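PDB 3DH0: SAM dependent methyltransferase from Aquifex aeolicus, which binds S-adenosylmethionine and, as its family suggests, probably transfers the methyl group of this cofactor to an acceptor molecule. Local coordinates for residues P18-L23 and R149-P154; E22-E27 and M112-H117; D108-A113 and R131-F136; K124-L129 and E169-R174. One frame throughout, in Å; residues are numbered along the deposited sequence.

Contact 1 (P18-L23 and R149-P154); sequences PSRLEL and RDKGPP. With SAM (S-adenosylmethionine), chain C.
Leu23 and Lys151 mark the closest approach of the two backbones, their CA atoms 9.2 Å apart. Residues 18-22 form a 3-10 turn with bonds such as Leu23 N to Arg20 O, whereas 149-154 is an irregular loop, so the wide gap is bridged by side chains alone. Lys151 does most of the bridging. Its CG stands opposite the backbone N (chi1 152°), and after a bend at chi2 the chain runs out straight across Leu23 at about a right angle. Carbon meets carbon there, CE of Lys151 lying 3.4 Å from CD1 of Leu23. The ammonium end passes the same methyl and stops near the Arg20 chain, with Lys151 NZ 4.5 Å from Arg20 CD.

Arg20 itself turns to S-adenosylmethionine. Bent at chi2 and chi3, it presents the edge of its guanidinium to the carboxylate: NH1 donates to OXT of the cofactor at 3.0 Å (161°), and NH2 makes a weak bond to its O. Within the loop, Arg149 NH2 reaches Pro153 O at 2.9 Å, closing the bend from which Lys151 projects.

Trp144, at the end of strand 137-144, touches Leu23, Lys151, Arg149 and Pro153. The contact thus joins the segment leading into helix 26-33 to the loop between strand 137-144 and helix 161-170, beside the carboxylate end of the cofactor.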
# COMPACT_ATOMS: atom_id res chain seq x y z
N PRO A 18 16.18 2.24 6.20
CA PRO A 18 15.67 3.35 7.01
C PRO A 18 15.77 4.70 6.32
O PRO A 18 15.13 5.66 6.75
CB PRO A 18 16.51 3.28 8.28
CG PRO A 18 17.77 2.68 7.82
CD PRO A 18 17.32 1.60 6.87
N SER A 19 16.53 4.78 5.23
CA SER A 19 16.68 6.04 4.51
C SER A 19 15.49 6.36 3.61
O SER A 19 15.47 7.41 2.96
CB SER A 19 17.95 6.01 3.67
OG SER A 19 17.84 5.04 2.65
N ARG A 20 14.52 5.44 3.56
CA ARG A 20 13.32 5.61 2.75
C ARG A 20 12.50 6.71 3.41
O ARG A 20 11.64 7.32 2.79
CB ARG A 20 12.47 4.33 2.71
CG ARG A 20 13.12 3.07 2.16
CD ARG A 20 12.94 2.86 0.66
NE ARG A 20 11.55 2.73 0.17
CZ ARG A 20 10.69 1.76 0.48
NH1 ARG A 20 11.03 0.78 1.31
NH2 ARG A 20 9.50 1.74 -0.08
N LEU A 21 12.76 6.94 4.69
CA LEU A 21 12.03 7.95 5.42
C LEU A 21 12.21 9.31 4.77
O LEU A 21 11.37 10.19 4.92
CB LEU A 21 12.50 7.97 6.86
CG LEU A 21 12.25 6.61 7.50
CD1 LEU A 21 13.02 6.52 8.79
CD2 LEU A 21 10.76 6.41 7.71
N GLU A 22 13.30 9.47 4.04
CA GLU A 22 13.59 10.72 3.36
C GLU A 22 12.58 11.01 2.26
O GLU A 22 12.57 12.10 1.69
CB GLU A 22 15.00 10.67 2.78
CG GLU A 22 16.09 10.73 3.84
CD GLU A 22 17.38 10.08 3.38
OE1 GLU A 22 17.57 9.98 2.15
OE2 GLU A 22 18.20 9.68 4.25
N LEU A 23 11.72 10.03 1.96
CA LEU A 23 10.73 10.20 0.91
C LEU A 23 9.53 10.96 1.45
O LEU A 23 9.02 11.87 0.80
CB LEU A 23 10.28 8.84 0.37
CG LEU A 23 11.23 8.12 -0.58
CD1 LEU A 23 12.57 7.90 0.09
CD2 LEU A 23 10.62 6.79 -0.99
N ARG A 149 13.99 11.78 -11.36
CA ARG A 149 14.41 12.19 -10.02
C ARG A 149 15.76 11.58 -9.66
O ARG A 149 16.12 10.49 -10.13
CB ARG A 149 13.36 11.72 -9.01
CG ARG A 149 11.90 11.98 -9.41
CD ARG A 149 10.93 11.01 -8.72
NE ARG A 149 10.33 10.05 -9.65
CZ ARG A 149 11.00 9.13 -10.34
NH1 ARG A 149 12.33 9.03 -10.21
NH2 ARG A 149 10.36 8.29 -11.15
N ASP A 150 16.50 12.27 -8.80
CA ASP A 150 17.80 11.76 -8.38
C ASP A 150 17.65 10.80 -7.21
O ASP A 150 18.43 10.85 -6.25
CB ASP A 150 18.71 12.92 -7.98
CG ASP A 150 18.03 13.91 -7.04
OD1 ASP A 150 17.16 14.67 -7.54
OD2 ASP A 150 18.34 13.90 -5.83
N LYS A 151 16.65 9.92 -7.29
CA LYS A 151 16.38 8.95 -6.22
C LYS A 151 15.35 7.86 -6.56
O LYS A 151 15.26 6.86 -5.85
CB LYS A 151 15.97 9.71 -4.94
CG LYS A 151 15.06 8.95 -3.97
CD LYS A 151 15.76 7.82 -3.18
CE LYS A 151 14.73 7.01 -2.36
NZ LYS A 151 15.32 6.02 -1.39
N GLY A 152 14.57 8.02 -7.62
CA GLY A 152 13.60 6.99 -7.93
C GLY A 152 13.73 6.27 -9.26
O GLY A 152 14.41 6.76 -10.18
N PRO A 153 13.07 5.11 -9.43
CA PRO A 153 13.10 4.30 -10.66
C PRO A 153 12.70 5.05 -11.93
O PRO A 153 12.03 6.09 -11.87
CB PRO A 153 12.13 3.16 -10.34
CG PRO A 153 11.17 3.79 -9.39
CD PRO A 153 12.11 4.54 -8.47
N PRO A 154 13.11 4.52 -13.10
CA PRO A 154 12.83 5.11 -14.42
C PRO A 154 11.36 5.43 -14.64
O PRO A 154 10.47 4.64 -14.29
CB PRO A 154 13.38 4.05 -15.41
CG PRO A 154 13.40 2.77 -14.59
CD PRO A 154 13.86 3.26 -13.24
N SAM C . 5.56 -1.11 -0.28
CA SAM C . 6.88 -1.71 0.10
C SAM C . 7.64 -0.77 1.01
O SAM C . 7.12 0.31 1.31
OXT SAM C . 8.78 -1.19 1.40
CB SAM C . 7.70 -1.98 -1.16
CG SAM C . 6.84 -2.61 -2.18
SD SAM C . 7.50 -3.06 -3.80
CE SAM C . 7.76 -1.46 -4.57
C5' SAM C . 6.08 -3.71 -4.55
C4' SAM C . 5.66 -5.09 -4.07
O4' SAM C . 4.45 -5.35 -4.76
C3' SAM C . 6.59 -6.21 -4.57
O3' SAM C . 7.24 -6.72 -3.37
C2' SAM C . 5.68 -7.30 -5.12
O2' SAM C . 5.92 -8.64 -4.77
C1' SAM C . 4.27 -6.71 -4.77
N9 SAM C . 3.20 -6.96 -5.71
C8 SAM C . 3.17 -6.86 -7.09
N7 SAM C . 2.01 -7.15 -7.60
C5 SAM C . 1.21 -7.45 -6.50
C6 SAM C . -0.15 -7.83 -6.37
N6 SAM C . -0.96 -7.97 -7.44
N1 SAM C . -0.66 -8.06 -5.09
C2 SAM C . 0.19 -7.91 -4.04
N3 SAM C . 1.48 -7.56 -4.06
C4 SAM C . 1.93 -7.34 -5.32

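Contact 2 (E22-E27 and M112-H117); sequences ELFDPE and MAFTFH. With SAM (S-adenosylmethionine), chain C.
Phe114 reaches from the end of strand 107-113 to Leu23 and Phe24. Its backbone (phi 58°) is in the left-handed helical region, which turns the chain sharply as it leaves the strand. CB lies beside the cofactor, 3.8 Å from the methyl carbon CE of S-adenosylmethionine. With CG opposite the carbonyl carbon (chi1 -57°), the ring is carried off toward residues 23-24. Its CE1 comes to the edge of the Phe24 ring, near that ring's plane, at 4.0 Å from Phe24 CE2; the two side chains run past each other in opposite directions. At the tip, CZ meets the methyl CD2 of Leu23 at 3.6 Å. Trp144 also meets the Phe114 ring, their planes about 40° apart, while Phe24 lies nearly parallel to Tyr51. Replacing Phe114 by alanine would probably open a gap beside Leu23 CD2 and the near edge of Phe24 and weaken the tie between the N-terminal segment and the cofactor site.

The residues flanking Phe114 hold the cofactor directly. Ala113 O accepts a hydrogen bond from the amino N of S-adenosylmethionine at 2.8 Å, and Thr115 OG1 makes a weak one to the ribose O4' at 3.4 Å. Binding S-adenosylmethionine at the C-terminal end of this strand, the fourth in sheet order, and in the loop that follows is typical of the Rossmann-like methyltransferase fold; here the N-terminal segment closes over that loop through Leu23 and Phe24.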
# COMPACT_ATOMS: atom_id res chain seq x y z
N GLU A 22 13.30 9.47 4.04
CA GLU A 22 13.59 10.72 3.36
C GLU A 22 12.58 11.01 2.26
O GLU A 22 12.57 12.10 1.69
CB GLU A 22 15.00 10.67 2.78
CG GLU A 22 16.09 10.73 3.84
CD GLU A 22 17.38 10.08 3.38
OE1 GLU A 22 17.57 9.98 2.15
OE2 GLU A 22 18.20 9.68 4.25
N LEU A 23 11.72 10.03 1.96
CA LEU A 23 10.73 10.20 0.91
C LEU A 23 9.53 10.96 1.45
O LEU A 23 9.02 11.87 0.80
CB LEU A 23 10.28 8.84 0.37
CG LEU A 23 11.23 8.12 -0.58
CD1 LEU A 23 12.57 7.90 0.09
CD2 LEU A 23 10.62 6.79 -0.99
N PHE A 24 9.10 10.56 2.64
CA PHE A 24 7.97 11.17 3.32
C PHE A 24 7.82 10.57 4.70
O PHE A 24 8.24 9.44 4.94
CB PHE A 24 6.68 10.97 2.52
CG PHE A 24 6.24 9.54 2.41
CD1 PHE A 24 5.48 8.95 3.42
CD2 PHE A 24 6.59 8.80 1.29
CE1 PHE A 24 5.06 7.63 3.31
CE2 PHE A 24 6.17 7.47 1.16
CZ PHE A 24 5.40 6.88 2.18
N ASP A 25 7.24 11.33 5.62
CA ASP A 25 7.03 10.85 6.99
C ASP A 25 5.88 9.85 6.97
O ASP A 25 4.75 10.18 6.61
CB ASP A 25 6.67 12.02 7.90
CG ASP A 25 6.68 11.64 9.35
OD1 ASP A 25 7.57 12.11 10.08
OD2 ASP A 25 5.80 10.84 9.75
N PRO A 26 6.16 8.59 7.34
CA PRO A 26 5.13 7.55 7.36
C PRO A 26 3.85 7.85 8.13
O PRO A 26 2.77 7.81 7.54
CB PRO A 26 5.88 6.35 7.92
CG PRO A 26 7.23 6.55 7.37
CD PRO A 26 7.47 8.01 7.64
N GLU A 27 3.94 8.16 9.43
CA GLU A 27 2.70 8.42 10.14
C GLU A 27 2.07 9.77 9.89
O GLU A 27 0.86 9.95 10.12
CB GLU A 27 2.81 8.17 11.65
CG GLU A 27 4.08 8.57 12.35
CD GLU A 27 4.04 8.10 13.81
OE1 GLU A 27 3.09 8.49 14.53
OE2 GLU A 27 4.94 7.35 14.25
N MET A 112 -1.63 1.39 -0.47
CA MET A 112 -0.84 0.83 -1.56
C MET A 112 0.40 1.69 -1.79
O MET A 112 0.36 2.66 -2.53
CB MET A 112 -1.70 0.78 -2.82
CG MET A 112 -1.57 -0.52 -3.59
SD MET A 112 -2.58 -0.58 -5.06
CE MET A 112 -4.18 -0.45 -4.39
N ALA A 113 1.51 1.33 -1.15
CA ALA A 113 2.75 2.10 -1.29
C ALA A 113 3.73 1.58 -2.33
O ALA A 113 4.37 0.55 -2.15
CB ALA A 113 3.44 2.22 0.06
N PHE A 114 3.87 2.34 -3.42
CA PHE A 114 4.76 2.00 -4.52
C PHE A 114 4.48 0.65 -5.16
O PHE A 114 5.38 0.02 -5.72
CB PHE A 114 6.22 2.02 -4.06
CG PHE A 114 6.64 3.33 -3.47
CD1 PHE A 114 6.80 3.46 -2.08
CD2 PHE A 114 6.88 4.43 -4.28
CE1 PHE A 114 7.18 4.66 -1.53
CE2 PHE A 114 7.26 5.64 -3.74
CZ PHE A 114 7.42 5.76 -2.35
N THR A 115 3.23 0.20 -5.11
CA THR A 115 2.92 -1.09 -5.69
C THR A 115 1.91 -1.04 -6.84
O THR A 115 1.82 -1.98 -7.62
CB THR A 115 2.48 -2.09 -4.56
OG1 THR A 115 1.79 -3.23 -5.12
CG2 THR A 115 1.59 -1.41 -3.56
N PHE A 116 1.17 0.06 -6.97
CA PHE A 116 0.18 0.15 -8.03
C PHE A 116 0.73 -0.07 -9.43
O PHE A 116 0.16 -0.83 -10.21
CB PHE A 116 -0.51 1.50 -7.98
CG PHE A 116 -1.75 1.58 -8.82
CD1 PHE A 116 -2.94 1.00 -8.38
CD2 PHE A 116 -1.73 2.22 -10.05
CE1 PHE A 116 -4.10 1.06 -9.16
CE2 PHE A 116 -2.87 2.29 -10.83
CZ PHE A 116 -4.06 1.71 -10.39
N HIS A 117 1.83 0.60 -9.77
CA HIS A 117 2.43 0.45 -11.09
C HIS A 117 2.98 -0.96 -11.35
O HIS A 117 3.44 -1.26 -12.45
CB HIS A 117 3.57 1.45 -11.28
CG HIS A 117 4.75 1.17 -10.42
ND1 HIS A 117 4.77 1.40 -9.06
CD2 HIS A 117 5.94 0.57 -10.71
CE1 HIS A 117 5.90 0.96 -8.55
NE2 HIS A 117 6.63 0.44 -9.53
N SAM C . 5.56 -1.11 -0.28
CA SAM C . 6.88 -1.71 0.10
C SAM C . 7.64 -0.77 1.01
O SAM C . 7.12 0.31 1.31
OXT SAM C . 8.78 -1.19 1.40
CB SAM C . 7.70 -1.98 -1.16
CG SAM C . 6.84 -2.61 -2.18
SD SAM C . 7.50 -3.06 -3.80
CE SAM C . 7.76 -1.46 -4.57
C5' SAM C . 6.08 -3.71 -4.55
C4' SAM C . 5.66 -5.09 -4.07
O4' SAM C . 4.45 -5.35 -4.76
C3' SAM C . 6.59 -6.21 -4.57
O3' SAM C . 7.24 -6.72 -3.37
C2' SAM C . 5.68 -7.30 -5.12
O2' SAM C . 5.92 -8.64 -4.77
C1' SAM C . 4.27 -6.71 -4.77
N9 SAM C . 3.20 -6.96 -5.71
C8 SAM C . 3.17 -6.86 -7.09
N7 SAM C . 2.01 -7.15 -7.60
C5 SAM C . 1.21 -7.45 -6.50
C6 SAM C . -0.15 -7.83 -6.37
N6 SAM C . -0.96 -7.97 -7.44
N1 SAM C . -0.66 -8.06 -5.09
C2 SAM C . 0.19 -7.91 -4.04
N3 SAM C . 1.48 -7.56 -4.06
C4 SAM C . 1.93 -7.34 -5.32

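Contact 3 (D108-A113 and R131-F136); sequences DFIFMA and RVAKPF. With SAM (S-adenosylmethionine), chain C.
Asp108 and Lys134 lie where the backbones come nearest, their CA atoms 6.0 Å apart, near the beginning of strand 107-113 and just past the end of helix 122-132; no backbone hydrogen bond joins the two segments. The Lys134 chain is extended beyond CG and crosses the Asp108 carboxylate obliquely, so that OD1 sits beside the outer methylenes as well as the ammonium. OD1 of Asp108 forms a salt bridge with Lys134 NZ at 3.5 Å. The other oxygen, OD2, accepts a hydrogen bond from Thr40 N, which fixes the carboxylate against the neighbouring strand 40-43. A methionine in place of Lys134 would probably leave the Asp108 carboxylate without this positive mate, though still bonded to Thr40 N.

Deeper in, Ile110 points toward the second segment and touches Ala133, CD1 to CB 3.9 Å. It also packs on Leu129, so the strand meets the last turns of the helix as well as its exit.

The contact joins the exit of helix 122-132 to the beginning of strand 107-113, whose far end offers Ala113 O to the cofactor's amino group. Strand 107-113, helix 122-132 and strand 137-144, parallel to 107-113 and next to it in the sheet, form a beta-alpha-beta crossover of the Rossmann-like fold.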
# COMPACT_ATOMS: atom_id res chain seq x y z
N ASP A 108 -11.12 -1.48 6.26
CA ASP A 108 -11.53 -0.09 6.38
C ASP A 108 -10.59 0.85 5.62
O ASP A 108 -11.01 1.86 5.04
CB ASP A 108 -11.55 0.29 7.86
CG ASP A 108 -12.45 -0.63 8.68
OD1 ASP A 108 -13.67 -0.65 8.43
OD2 ASP A 108 -11.92 -1.33 9.57
N PHE A 109 -9.32 0.50 5.64
CA PHE A 109 -8.28 1.28 5.00
C PHE A 109 -7.44 0.41 4.07
O PHE A 109 -7.05 -0.70 4.42
CB PHE A 109 -7.38 1.87 6.09
CG PHE A 109 -6.61 3.07 5.66
CD1 PHE A 109 -7.13 4.34 5.88
CD2 PHE A 109 -5.38 2.93 5.03
CE1 PHE A 109 -6.43 5.48 5.46
CE2 PHE A 109 -4.67 4.05 4.61
CZ PHE A 109 -5.19 5.34 4.82
N ILE A 110 -7.17 0.91 2.87
CA ILE A 110 -6.34 0.20 1.91
C ILE A 110 -5.15 1.09 1.59
O ILE A 110 -5.29 2.19 1.06
CB ILE A 110 -7.11 -0.11 0.62
CG1 ILE A 110 -8.38 -0.90 0.93
CG2 ILE A 110 -6.23 -0.94 -0.32
CD1 ILE A 110 -9.39 -0.89 -0.21
N PHE A 111 -3.96 0.62 1.91
CA PHE A 111 -2.73 1.36 1.69
C PHE A 111 -1.90 0.67 0.61
O PHE A 111 -1.52 -0.49 0.76
CB PHE A 111 -1.95 1.42 3.00
CG PHE A 111 -0.62 2.08 2.90
CD1 PHE A 111 -0.51 3.40 2.49
CD2 PHE A 111 0.53 1.39 3.28
CE1 PHE A 111 0.72 4.04 2.47
CE2 PHE A 111 1.77 2.01 3.27
CZ PHE A 111 1.87 3.34 2.86
N MET A 112 -1.63 1.39 -0.47
CA MET A 112 -0.84 0.83 -1.56
C MET A 112 0.40 1.69 -1.79
O MET A 112 0.36 2.66 -2.53
CB MET A 112 -1.70 0.78 -2.82
CG MET A 112 -1.57 -0.52 -3.59
SD MET A 112 -2.58 -0.58 -5.06
CE MET A 112 -4.18 -0.45 -4.39
N ALA A 113 1.51 1.33 -1.15
CA ALA A 113 2.75 2.10 -1.29
C ALA A 113 3.73 1.58 -2.33
O ALA A 113 4.37 0.55 -2.15
CB ALA A 113 3.44 2.22 0.06
N ARG A 131 -14.25 -5.83 -3.05
CA ARG A 131 -14.86 -6.96 -2.38
C ARG A 131 -14.41 -7.04 -0.93
O ARG A 131 -15.25 -7.05 -0.02
CB ARG A 131 -14.50 -8.27 -3.11
CG ARG A 131 -15.22 -9.48 -2.54
CD ARG A 131 -14.84 -10.76 -3.25
NE ARG A 131 -13.50 -11.20 -2.92
CZ ARG A 131 -13.09 -11.48 -1.69
NH1 ARG A 131 -13.92 -11.36 -0.66
NH2 ARG A 131 -11.85 -11.89 -1.48
N VAL A 132 -13.10 -7.08 -0.70
CA VAL A 132 -12.59 -7.18 0.66
C VAL A 132 -12.81 -5.88 1.41
O VAL A 132 -12.79 -5.84 2.64
CB VAL A 132 -11.08 -7.53 0.68
CG1 VAL A 132 -10.83 -8.82 -0.09
CG2 VAL A 132 -10.25 -6.39 0.10
N ALA A 133 -13.04 -4.81 0.66
CA ALA A 133 -13.27 -3.49 1.23
C ALA A 133 -14.70 -3.33 1.74
O ALA A 133 -15.64 -3.74 1.07
CB ALA A 133 -12.98 -2.43 0.19
N LYS A 134 -14.85 -2.72 2.91
CA LYS A 134 -16.17 -2.48 3.49
C LYS A 134 -16.92 -1.44 2.67
O LYS A 134 -16.33 -0.71 1.88
CB LYS A 134 -16.05 -2.00 4.94
CG LYS A 134 -15.35 -3.00 5.83
CD LYS A 134 -15.53 -2.71 7.31
CE LYS A 134 -14.88 -3.84 8.10
NZ LYS A 134 -14.94 -3.68 9.57
N PRO A 135 -18.25 -1.35 2.84
CA PRO A 135 -19.01 -0.37 2.06
C PRO A 135 -18.43 1.05 2.16
O PRO A 135 -18.57 1.84 1.22
CB PRO A 135 -20.41 -0.48 2.65
CG PRO A 135 -20.50 -1.93 2.98
CD PRO A 135 -19.16 -2.18 3.65
N PHE A 136 -17.79 1.35 3.28
CA PHE A 136 -17.18 2.66 3.51
C PHE A 136 -15.81 2.70 2.81
O PHE A 136 -15.70 3.18 1.67
CB PHE A 136 -17.00 2.90 5.01
CG PHE A 136 -18.30 3.06 5.78
CD1 PHE A 136 -19.19 1.98 5.92
CD2 PHE A 136 -18.64 4.30 6.35
CE1 PHE A 136 -20.42 2.14 6.62
CE2 PHE A 136 -19.85 4.47 7.04
CZ PHE A 136 -20.75 3.38 7.17
N SAM C . 5.56 -1.11 -0.28
CA SAM C . 6.88 -1.71 0.10
C SAM C . 7.64 -0.77 1.01
O SAM C . 7.12 0.31 1.31
OXT SAM C . 8.78 -1.19 1.40
CB SAM C . 7.70 -1.98 -1.16
CG SAM C . 6.84 -2.61 -2.18
SD SAM C . 7.50 -3.06 -3.80
CE SAM C . 7.76 -1.46 -4.57
C5' SAM C . 6.08 -3.71 -4.55
C4' SAM C . 5.66 -5.09 -4.07
O4' SAM C . 4.45 -5.35 -4.76
C3' SAM C . 6.59 -6.21 -4.57
O3' SAM C . 7.24 -6.72 -3.37
C2' SAM C . 5.68 -7.30 -5.12
O2' SAM C . 5.92 -8.64 -4.77
C1' SAM C . 4.27 -6.71 -4.77
N9 SAM C . 3.20 -6.96 -5.71
C8 SAM C . 3.17 -6.86 -7.09
N7 SAM C . 2.01 -7.15 -7.60
C5 SAM C . 1.21 -7.45 -6.50
C6 SAM C . -0.15 -7.83 -6.37
N6 SAM C . -0.96 -7.97 -7.44
N1 SAM C . -0.66 -8.06 -5.09
C2 SAM C . 0.19 -7.91 -4.04
N3 SAM C . 1.48 -7.56 -4.06
C4 SAM C . 1.93 -7.34 -5.32

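Contact 4 (K124-L129 and E169-R174); sequences KFLEEL and EDAGIR. With SAM (S-adenosylmethionine), chain C.
Leu126 and Ala171 bury the most surface here, and Ile173 adds a third apolar partner. The backbones come nearest at the first two, with CA atoms 6.3 Å apart, close enough for CB of Leu126 to rest on CB of Ala171 at 3.6 Å. Leu126 CG lies beside the Ala171 methyl, and of the branches beyond it CD1 meets the end of Ile173, 3.5 Å from Ile173 CD1. Ile173 comes across Leu126 at about a right angle. Leu126 thus fits against both residues, and Leu168 of helix 161-170 touches it and Ile173 too.

Between Ala171 and Ile173 the chain turns at Gly172, whose positive phi (94°) belongs to a Schellman motif ending the helix; Gly172 N bonds back to Glu169 O at 2.9 Å. This turn sends Ile173 back against Leu126 and on to Ala190 of strand 185-191.

On the solvent side, Glu127 is bent at chi2 so that its carboxylate reaches over Ala171, Glu127 OE2 to Ala171 CB 4.0 Å, while OE1 is held in a salt bridge to Lys130. Another side of helix 122-132 carries Phe125 to the cofactor, Phe125 CE2 lying 3.9 Å from N1 of the S-adenosylmethionine adenine. Two helices packed side by side on one face of a central sheet are characteristic of the Rossmann-like methyltransferase fold; here their contact lies where helix 161-170 gives way to edge strand 174-181.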
# COMPACT_ATOMS: atom_id res chain seq x y z
N LYS A 124 -8.77 -5.07 -12.72
CA LYS A 124 -9.27 -6.38 -12.34
C LYS A 124 -8.90 -6.59 -10.88
O LYS A 124 -9.60 -7.26 -10.14
CB LYS A 124 -8.64 -7.45 -13.23
CG LYS A 124 -9.13 -8.87 -13.01
CD LYS A 124 -8.53 -9.84 -14.03
CE LYS A 124 -8.94 -9.48 -15.47
NZ LYS A 124 -8.31 -10.34 -16.52
N PHE A 125 -7.77 -6.01 -10.49
CA PHE A 125 -7.30 -6.11 -9.11
C PHE A 125 -8.18 -5.19 -8.28
O PHE A 125 -8.57 -5.52 -7.15
CB PHE A 125 -5.85 -5.67 -9.02
CG PHE A 125 -5.32 -5.66 -7.62
CD1 PHE A 125 -5.43 -4.52 -6.84
CD2 PHE A 125 -4.75 -6.80 -7.08
CE1 PHE A 125 -4.97 -4.52 -5.53
CE2 PHE A 125 -4.30 -6.81 -5.76
CZ PHE A 125 -4.41 -5.67 -4.99
N LEU A 126 -8.50 -4.03 -8.86
CA LEU A 126 -9.37 -3.05 -8.23
C LEU A 126 -10.73 -3.64 -7.86
O LEU A 126 -11.29 -3.30 -6.83
CB LEU A 126 -9.58 -1.86 -9.16
CG LEU A 126 -8.53 -0.75 -9.12
CD1 LEU A 126 -8.52 -0.08 -7.76
CD2 LEU A 126 -7.18 -1.34 -9.43
N GLU A 127 -11.25 -4.52 -8.71
CA GLU A 127 -12.54 -5.14 -8.42
C GLU A 127 -12.39 -6.03 -7.21
O GLU A 127 -13.23 -6.01 -6.29
CB GLU A 127 -13.04 -5.96 -9.61
CG GLU A 127 -13.27 -5.14 -10.84
CD GLU A 127 -14.19 -3.94 -10.61
OE1 GLU A 127 -15.35 -4.13 -10.20
OE2 GLU A 127 -13.73 -2.79 -10.84
N GLU A 128 -11.32 -6.82 -7.20
CA GLU A 128 -11.07 -7.72 -6.08
C GLU A 128 -10.94 -6.87 -4.80
O GLU A 128 -11.41 -7.27 -3.74
CB GLU A 128 -9.79 -8.51 -6.34
CG GLU A 128 -9.40 -9.52 -5.27
CD GLU A 128 -10.45 -10.60 -5.01
OE1 GLU A 128 -11.23 -10.94 -5.92
OE2 GLU A 128 -10.48 -11.13 -3.88
N LEU A 129 -10.32 -5.70 -4.93
CA LEU A 129 -10.13 -4.81 -3.79
C LEU A 129 -11.42 -4.34 -3.12
O LEU A 129 -11.50 -4.28 -1.90
CB LEU A 129 -9.31 -3.60 -4.21
CG LEU A 129 -7.85 -3.52 -3.75
CD1 LEU A 129 -7.26 -2.24 -4.27
CD2 LEU A 129 -7.74 -3.56 -2.23
N GLU A 169 -10.97 5.78 -11.81
CA GLU A 169 -12.27 6.21 -12.28
C GLU A 169 -12.96 5.07 -13.04
O GLU A 169 -14.15 4.80 -12.83
CB GLU A 169 -12.14 7.43 -13.17
CG GLU A 169 -13.45 8.12 -13.43
CD GLU A 169 -13.27 9.41 -14.21
OE1 GLU A 169 -12.34 10.17 -13.88
OE2 GLU A 169 -14.07 9.65 -15.15
N ASP A 170 -12.23 4.41 -13.93
CA ASP A 170 -12.82 3.29 -14.65
C ASP A 170 -13.32 2.27 -13.65
O ASP A 170 -14.45 1.80 -13.74
CB ASP A 170 -11.81 2.58 -15.55
CG ASP A 170 -11.27 3.45 -16.65
OD1 ASP A 170 -10.70 2.87 -17.61
OD2 ASP A 170 -11.41 4.70 -16.56
N ALA A 171 -12.46 1.92 -12.70
CA ALA A 171 -12.78 0.93 -11.69
C ALA A 171 -13.93 1.35 -10.77
O ALA A 171 -14.40 0.57 -9.93
CB ALA A 171 -11.55 0.62 -10.86
N GLY A 172 -14.37 2.60 -10.92
CA GLY A 172 -15.45 3.08 -10.09
C GLY A 172 -15.04 3.82 -8.83
O GLY A 172 -15.85 4.57 -8.29
N ILE A 173 -13.81 3.64 -8.35
CA ILE A 173 -13.39 4.34 -7.13
C ILE A 173 -13.39 5.86 -7.33
O ILE A 173 -12.90 6.37 -8.35
CB ILE A 173 -11.97 3.95 -6.68
CG1 ILE A 173 -11.88 2.44 -6.48
CG2 ILE A 173 -11.63 4.67 -5.39
CD1 ILE A 173 -11.49 1.69 -7.74
N ARG A 174 -13.93 6.58 -6.34
CA ARG A 174 -14.00 8.04 -6.40
C ARG A 174 -12.79 8.71 -5.75
O ARG A 174 -12.52 8.52 -4.56
CB ARG A 174 -15.28 8.53 -5.73
CG ARG A 174 -15.50 7.97 -4.33
CD ARG A 174 -16.95 8.18 -3.86
NE ARG A 174 -17.35 7.17 -2.86
CZ ARG A 174 -18.57 7.07 -2.32
NH1 ARG A 174 -19.53 7.92 -2.69
NH2 ARG A 174 -18.83 6.11 -1.42
N SAM C . 5.56 -1.11 -0.28
CA SAM C . 6.88 -1.71 0.10
C SAM C . 7.64 -0.77 1.01
O SAM C . 7.12 0.31 1.31
OXT SAM C . 8.78 -1.19 1.40
CB SAM C . 7.70 -1.98 -1.16
CG SAM C . 6.84 -2.61 -2.18
SD SAM C . 7.50 -3.06 -3.80
CE SAM C . 7.76 -1.46 -4.57
C5' SAM C . 6.08 -3.71 -4.55
C4' SAM C . 5.66 -5.09 -4.07
O4' SAM C . 4.45 -5.35 -4.76
C3' SAM C . 6.59 -6.21 -4.57
O3' SAM C . 7.24 -6.72 -3.37
C2' SAM C . 5.68 -7.30 -5.12
O2' SAM C . 5.92 -8.64 -4.77
C1' SAM C . 4.27 -6.71 -4.77
N9 SAM C . 3.20 -6.96 -5.71
C8 SAM C . 3.17 -6.86 -7.09
N7 SAM C . 2.01 -7.15 -7.60
C5 SAM C . 1.21 -7.45 -6.50
C6 SAM C . -0.15 -7.83 -6.37
N6 SAM C . -0.96 -7.97 -7.44
N1 SAM C . -0.66 -8.06 -5.09
C2 SAM C . 0.19 -7.91 -4.04
N3 SAM C . 1.48 -7.56 -4.06
C4 SAM C . 1.93 -7.34 -5.32

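In the fold
From the N terminus, contacts 1 and 2 open on the same segment and share Glu22 and Leu23. Contact 2 closes first, at the end of strand 107-113; contact 1 closes later, tying the N-terminal segment to the loop after strand 137-144. Contact 3 starts on the strand where contact 2 ends and is nested inside the loop of contact 1, closing the short excursion through helix 122-132. Contact 4 ties that helix to the end of helix 161-170; it crosses contacts 3 and 1 but follows contact 2 in series. Met112 packing on Leu129 connects contacts 3 and 4. Contacts 1 and 4, with centres 28 Å apart, flank the chain's centre, and S-adenosylmethionine touches all four.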